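Local coordinates for RNA-binding protein with serine-rich domain 1 (Homo sapiens, PDB 4A8X) that is an auxiliary component of the exon junction complex deposited on spliced mRNAs, its RNA recognition motif domain being required to form the ASAP complex, at residues K30-M36 with Y49-E55; P4-H8 with T80-W86. All coordinates share one frame; numbering follows the deposited sequence.

Interaction 1 of 2, residues K30-M36 with Y49-E55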
# COMPACT_ATOMS: atom_id res chain seq x y z
N LYS A 30 0.07 18.93 17.44
CA LYS A 30 0.59 19.88 16.48
C LYS A 30 1.99 19.46 16.03
O LYS A 30 2.89 19.31 16.85
CB LYS A 30 0.71 21.26 17.11
CG LYS A 30 1.01 22.35 16.13
CD LYS A 30 -0.20 22.63 15.24
CE LYS A 30 0.13 23.67 14.16
NZ LYS A 30 -1.06 24.02 13.30
N ILE A 31 2.16 19.32 14.73
CA ILE A 31 3.42 18.87 14.17
C ILE A 31 4.26 20.10 13.82
O ILE A 31 3.80 21.02 13.14
CB ILE A 31 3.20 18.01 12.92
CG1 ILE A 31 2.44 16.73 13.33
CG2 ILE A 31 4.53 17.67 12.32
CD1 ILE A 31 2.19 15.77 12.23
N LYS A 32 5.48 20.12 14.32
CA LYS A 32 6.40 21.24 14.11
C LYS A 32 7.38 20.98 12.97
O LYS A 32 7.91 21.92 12.39
CB LYS A 32 7.16 21.50 15.40
CG LYS A 32 8.33 22.43 15.25
CD LYS A 32 9.04 22.67 16.58
CE LYS A 32 9.89 23.93 16.53
NZ LYS A 32 10.14 24.50 17.89
N MET A 33 7.66 19.71 12.68
CA MET A 33 8.56 19.36 11.57
C MET A 33 8.34 17.92 11.13
O MET A 33 8.02 17.06 11.97
CB MET A 33 10.02 19.54 12.01
CG MET A 33 11.01 19.53 10.86
SD MET A 33 11.37 21.20 10.20
CE MET A 33 11.77 22.15 11.67
N ILE A 34 8.46 17.66 9.82
CA ILE A 34 8.46 16.31 9.28
C ILE A 34 9.67 16.09 8.36
O ILE A 34 10.08 16.99 7.61
CB ILE A 34 7.20 15.99 8.47
CG1 ILE A 34 5.94 16.25 9.30
CG2 ILE A 34 7.22 14.53 8.03
CD1 ILE A 34 4.69 15.67 8.69
N ASP A 35 10.26 14.90 8.44
CA ASP A 35 11.36 14.54 7.54
C ASP A 35 11.10 13.14 6.99
O ASP A 35 11.12 12.15 7.74
CB ASP A 35 12.68 14.58 8.30
CG ASP A 35 13.87 14.18 7.42
OD1 ASP A 35 13.76 14.20 6.17
OD2 ASP A 35 14.93 13.85 8.00
N MET A 36 10.83 13.06 5.69
CA MET A 36 10.54 11.82 5.01
C MET A 36 11.50 11.66 3.79
O MET A 36 11.19 12.06 2.67
CB MET A 36 9.07 11.83 4.58
CG MET A 36 8.53 10.53 4.04
SD MET A 36 6.72 10.46 4.32
CE MET A 36 6.33 8.96 3.46
N TYR A 49 10.17 5.36 5.73
CA TYR A 49 10.08 5.86 7.09
C TYR A 49 9.96 7.39 7.13
O TYR A 49 10.20 8.06 6.12
CB TYR A 49 11.27 5.39 7.89
CG TYR A 49 12.59 5.98 7.48
CD1 TYR A 49 13.00 7.21 7.95
CD2 TYR A 49 13.43 5.29 6.60
CE1 TYR A 49 14.24 7.76 7.56
CE2 TYR A 49 14.65 5.81 6.22
CZ TYR A 49 15.05 7.04 6.70
OH TYR A 49 16.26 7.55 6.30
N ALA A 50 9.56 7.92 8.30
CA ALA A 50 9.48 9.36 8.51
C ALA A 50 9.82 9.72 9.95
O ALA A 50 9.61 8.92 10.87
CB ALA A 50 8.08 9.87 8.18
N TYR A 51 10.36 10.92 10.16
CA TYR A 51 10.42 11.47 11.51
C TYR A 51 9.36 12.55 11.64
O TYR A 51 9.15 13.36 10.72
CB TYR A 51 11.79 12.06 11.81
CG TYR A 51 12.92 11.08 11.78
CD1 TYR A 51 13.34 10.46 12.95
CD2 TYR A 51 13.59 10.80 10.61
CE1 TYR A 51 14.42 9.57 12.95
CE2 TYR A 51 14.68 9.91 10.59
CZ TYR A 51 15.07 9.30 11.78
OH TYR A 51 16.12 8.41 11.80
N VAL A 52 8.66 12.53 12.77
CA VAL A 52 7.67 13.55 13.08
C VAL A 52 7.98 14.19 14.45
O VAL A 52 8.13 13.50 15.46
CB VAL A 52 6.23 12.95 13.06
CG1 VAL A 52 5.21 14.00 13.44
CG2 VAL A 52 5.92 12.40 11.64
N GLU A 53 8.10 15.52 14.47
CA GLU A 53 8.37 16.23 15.72
C GLU A 53 7.15 17.03 16.11
O GLU A 53 6.65 17.83 15.32
CB GLU A 53 9.58 17.15 15.58
CG GLU A 53 9.79 17.99 16.81
CD GLU A 53 11.09 18.75 16.80
OE1 GLU A 53 11.11 19.88 16.25
OE2 GLU A 53 12.09 18.23 17.35
N PHE A 54 6.67 16.79 17.33
CA PHE A 54 5.49 17.47 17.85
C PHE A 54 5.92 18.67 18.69
O PHE A 54 7.10 18.84 19.00
CB PHE A 54 4.65 16.54 18.69
CG PHE A 54 3.99 15.44 17.91
CD1 PHE A 54 2.76 15.66 17.27
CD2 PHE A 54 4.60 14.19 17.80
CE1 PHE A 54 2.15 14.66 16.54
CE2 PHE A 54 4.00 13.16 17.04
CZ PHE A 54 2.76 13.40 16.41
N GLU A 55 4.95 19.50 19.03
CA GLU A 55 5.17 20.68 19.85
C GLU A 55 5.48 20.34 21.31
O GLU A 55 6.20 21.09 21.99
CB GLU A 55 3.93 21.57 19.75
CG GLU A 55 4.08 22.86 20.47
CD GLU A 55 2.82 23.72 20.46
OE1 GLU A 55 1.70 23.19 20.17
OE2 GLU A 55 2.97 24.93 20.73

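Interaction 2 of 2, residues P4-H8 with T80-W86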
# COMPACT_ATOMS: atom_id res chain seq x y z
N PRO A 4 11.01 13.27 25.18
CA PRO A 4 11.22 13.56 23.75
C PRO A 4 9.95 14.07 23.08
O PRO A 4 8.86 13.72 23.52
CB PRO A 4 11.54 12.20 23.18
CG PRO A 4 10.79 11.23 24.06
CD PRO A 4 10.91 11.82 25.44
N THR A 5 10.11 14.84 22.00
CA THR A 5 8.98 15.26 21.16
C THR A 5 9.03 14.70 19.73
O THR A 5 8.07 14.84 18.97
CB THR A 5 8.98 16.78 21.03
OG1 THR A 5 10.26 17.19 20.58
CG2 THR A 5 8.67 17.46 22.40
N LYS A 6 10.14 14.06 19.36
CA LYS A 6 10.32 13.56 18.00
C LYS A 6 10.11 12.05 17.95
O LYS A 6 10.59 11.33 18.83
CB LYS A 6 11.71 13.92 17.50
CG LYS A 6 11.94 13.58 16.01
CD LYS A 6 13.44 13.75 15.61
CE LYS A 6 13.95 15.14 15.85
NZ LYS A 6 15.43 15.22 15.63
N VAL A 7 9.42 11.57 16.94
CA VAL A 7 9.18 10.14 16.79
C VAL A 7 9.59 9.63 15.38
O VAL A 7 9.43 10.36 14.39
CB VAL A 7 7.68 9.77 17.03
CG1 VAL A 7 7.16 10.34 18.40
CG2 VAL A 7 6.81 10.26 15.91
N HIS A 8 10.13 8.41 15.33
CA HIS A 8 10.44 7.73 14.05
C HIS A 8 9.27 6.81 13.71
O HIS A 8 8.83 6.00 14.54
CB HIS A 8 11.74 6.92 14.18
CG HIS A 8 12.08 6.09 12.97
ND1 HIS A 8 11.56 4.83 12.77
CD2 HIS A 8 12.90 6.34 11.92
CE1 HIS A 8 12.07 4.32 11.65
NE2 HIS A 8 12.87 5.22 11.11
N THR A 80 8.53 5.07 17.39
CA THR A 80 9.48 5.05 18.50
C THR A 80 10.06 6.43 18.76
O THR A 80 10.33 7.20 17.83
CB THR A 80 10.64 4.05 18.24
OG1 THR A 80 11.64 4.69 17.47
CG2 THR A 80 10.19 2.83 17.48
N ALA A 81 10.30 6.74 20.02
CA ALA A 81 10.84 8.04 20.38
C ALA A 81 12.26 8.18 19.91
O ALA A 81 13.04 7.22 19.91
CB ALA A 81 10.79 8.25 21.92
N VAL A 82 12.63 9.39 19.56
CA VAL A 82 13.96 9.65 19.07
C VAL A 82 14.56 10.87 19.72
O VAL A 82 13.95 11.94 19.77
CB VAL A 82 13.93 9.91 17.55
CG1 VAL A 82 15.28 10.52 17.06
CG2 VAL A 82 13.58 8.63 16.84
N LEU A 83 15.78 10.71 20.23
CA LEU A 83 16.54 11.81 20.79
C LEU A 83 17.79 12.00 19.94
O LEU A 83 18.82 11.36 20.18
CB LEU A 83 16.94 11.50 22.25
CG LEU A 83 15.85 11.49 23.32
CD1 LEU A 83 16.38 10.91 24.61
CD2 LEU A 83 15.32 12.88 23.59
N ALA A 84 17.72 12.90 18.96
CA ALA A 84 18.89 13.23 18.15
C ALA A 84 18.64 14.52 17.37
O ALA A 84 17.52 14.80 17.02
CB ALA A 84 19.19 12.10 17.19
N PRO A 85 19.68 15.32 17.13
CA PRO A 85 19.48 16.53 16.34
C PRO A 85 19.15 16.11 14.90
O PRO A 85 19.42 14.96 14.56
CB PRO A 85 20.84 17.23 16.40
CG PRO A 85 21.60 16.54 17.48
CD PRO A 85 21.07 15.15 17.54
N TRP A 86 18.60 17.00 14.09
CA TRP A 86 18.33 16.64 12.69
C TRP A 86 19.61 16.26 11.97
O TRP A 86 20.65 16.81 12.27
CB TRP A 86 17.68 17.80 11.99
CG TRP A 86 16.36 18.08 12.55
CD1 TRP A 86 16.01 19.12 13.35
CD2 TRP A 86 15.19 17.28 12.39
NE1 TRP A 86 14.67 19.04 13.68
CE2 TRP A 86 14.14 17.92 13.09
CE3 TRP A 86 14.91 16.10 11.69
CZ2 TRP A 86 12.86 17.42 13.14
CZ3 TRP A 86 13.63 15.60 11.74
CH2 TRP A 86 12.61 16.26 12.45
O HOH W 1 12.51 14.11 21.03
O HOH W 2 15.15 14.24 18.75
O HOH W 3 16.47 13.63 13.51

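Interaction 1 of 2, residues K30-M36 with Y49-E55
The beta hairpin of an RNA recognition motif, formed by strands 31-39 and 46-54, brings Ile31, Ile34 and Asp35 against Phe54, Val52 and Tyr51. Its antiparallel character follows from the 161° between the local strand directions and from reciprocal backbone bonds: Asp35 N donates to Tyr51 O, Tyr51 N returns a bond of 2.8 Å to Asp35 O, and Glu53 N reaches Met33 O at 2.9 Å in a nearly straight bond (174°). A classic beta bulge interrupts this regularity. Glu53 O takes a bond from Lys32 N at 2.8 Å and a weak one from Met33 N at 3.4 Å, and the register shifts by one residue between Ile31 and Met33. Beyond the bulge, Glu55 N closes the end of the pairing on Lys30 O.

With its CG anti to the backbone N (chi1 168°), Lys32 runs beside Glu53, both side chains pointing the same way. The touch is between aliphatic CD of Lys32 and carboxylate OE1 of Glu53 (3.5 Å); Lys32 NZ stays 5.0 Å from Glu53 OE1, so the charged atoms are not in contact and any attraction between them is probably weak and long-range. On the Val52 face, Val52 CG1 meets Ile31 CD1 at 3.7 Å and lies above one face of the Phe54 ring, near its rim; Ile31 CG1 approaches CE1 of that ring obliquely at 3.8 Å.

This apolar side packs on both helices, Ile31 and Val52 against 18-26 and Phe54 against 57-67. Strand 46-54 pairs along its other edge with strand 6-10, and on the Tyr51 side of the sheet Met33 and Asp35 touch Trp86.

Interaction 2 of 2, residues P4-H8 with T80-W86
A strand pairing near the two chain ends, extended by a lysine held in the C-terminal tail, joins Lys6, Val7 and His8 to Thr80, Ala81, Val82 and Trp86. His8 and Thr80 form a hydrogen-bonded antiparallel pair, with His8 N to Thr80 O at 2.8 Å and Thr80 N to His8 O at 3.0 Å. Val82 N still reaches Lys6 O, but the chains then separate and water 1 bridges Lys6 N to Val82 O.

The Lys6 side chain starts extended and bends at its third torsion (chi3 -58°), bringing its end over the Trp86 indole. NZ lies 3.9 Å from the centroid of the six-membered ring of Trp86, 12° off the normal, a cation-pi contact reinforced by CE over the same face. NZ also donates to water 3 at 2.8 Å and approaches Ala84 O, though the exact length of that bond is doubtful. Just before the strand, Pro4 CG packs on Ala81 CB at 3.7 Å; on the Lys6 and His8 face, Val82 CG2 meets His8 CB at 3.7 Å.

The first strand, central in the sheet, pairs antiparallel with the last, which is characteristic of the RRM fold, here with Trp86 folded back over the sheet.

Interactions 1 and 2 are parts of one antiparallel sheet, their centres about 9 Å apart, and share the seam between strands 46-54 and 6-10. Two probable backbone hydrogen bonds stitch that seam: Val7 N to Val52 O at 2.7 Å and Phe54 N to Thr5 O at 2.9 Å. On the sheet face away from the helices, Trp86 of 80-86 reaches across to 30-36, with CZ2 3.6 Å from Met33 CG, and His8 meets Tyr51 edge-to-face. The chain between 4-8 and 80-86 includes the entire hairpin of interaction 1. Both contacts lie wholly within the region that interacts with SAP18 and ACIN1; no RNA is bound here.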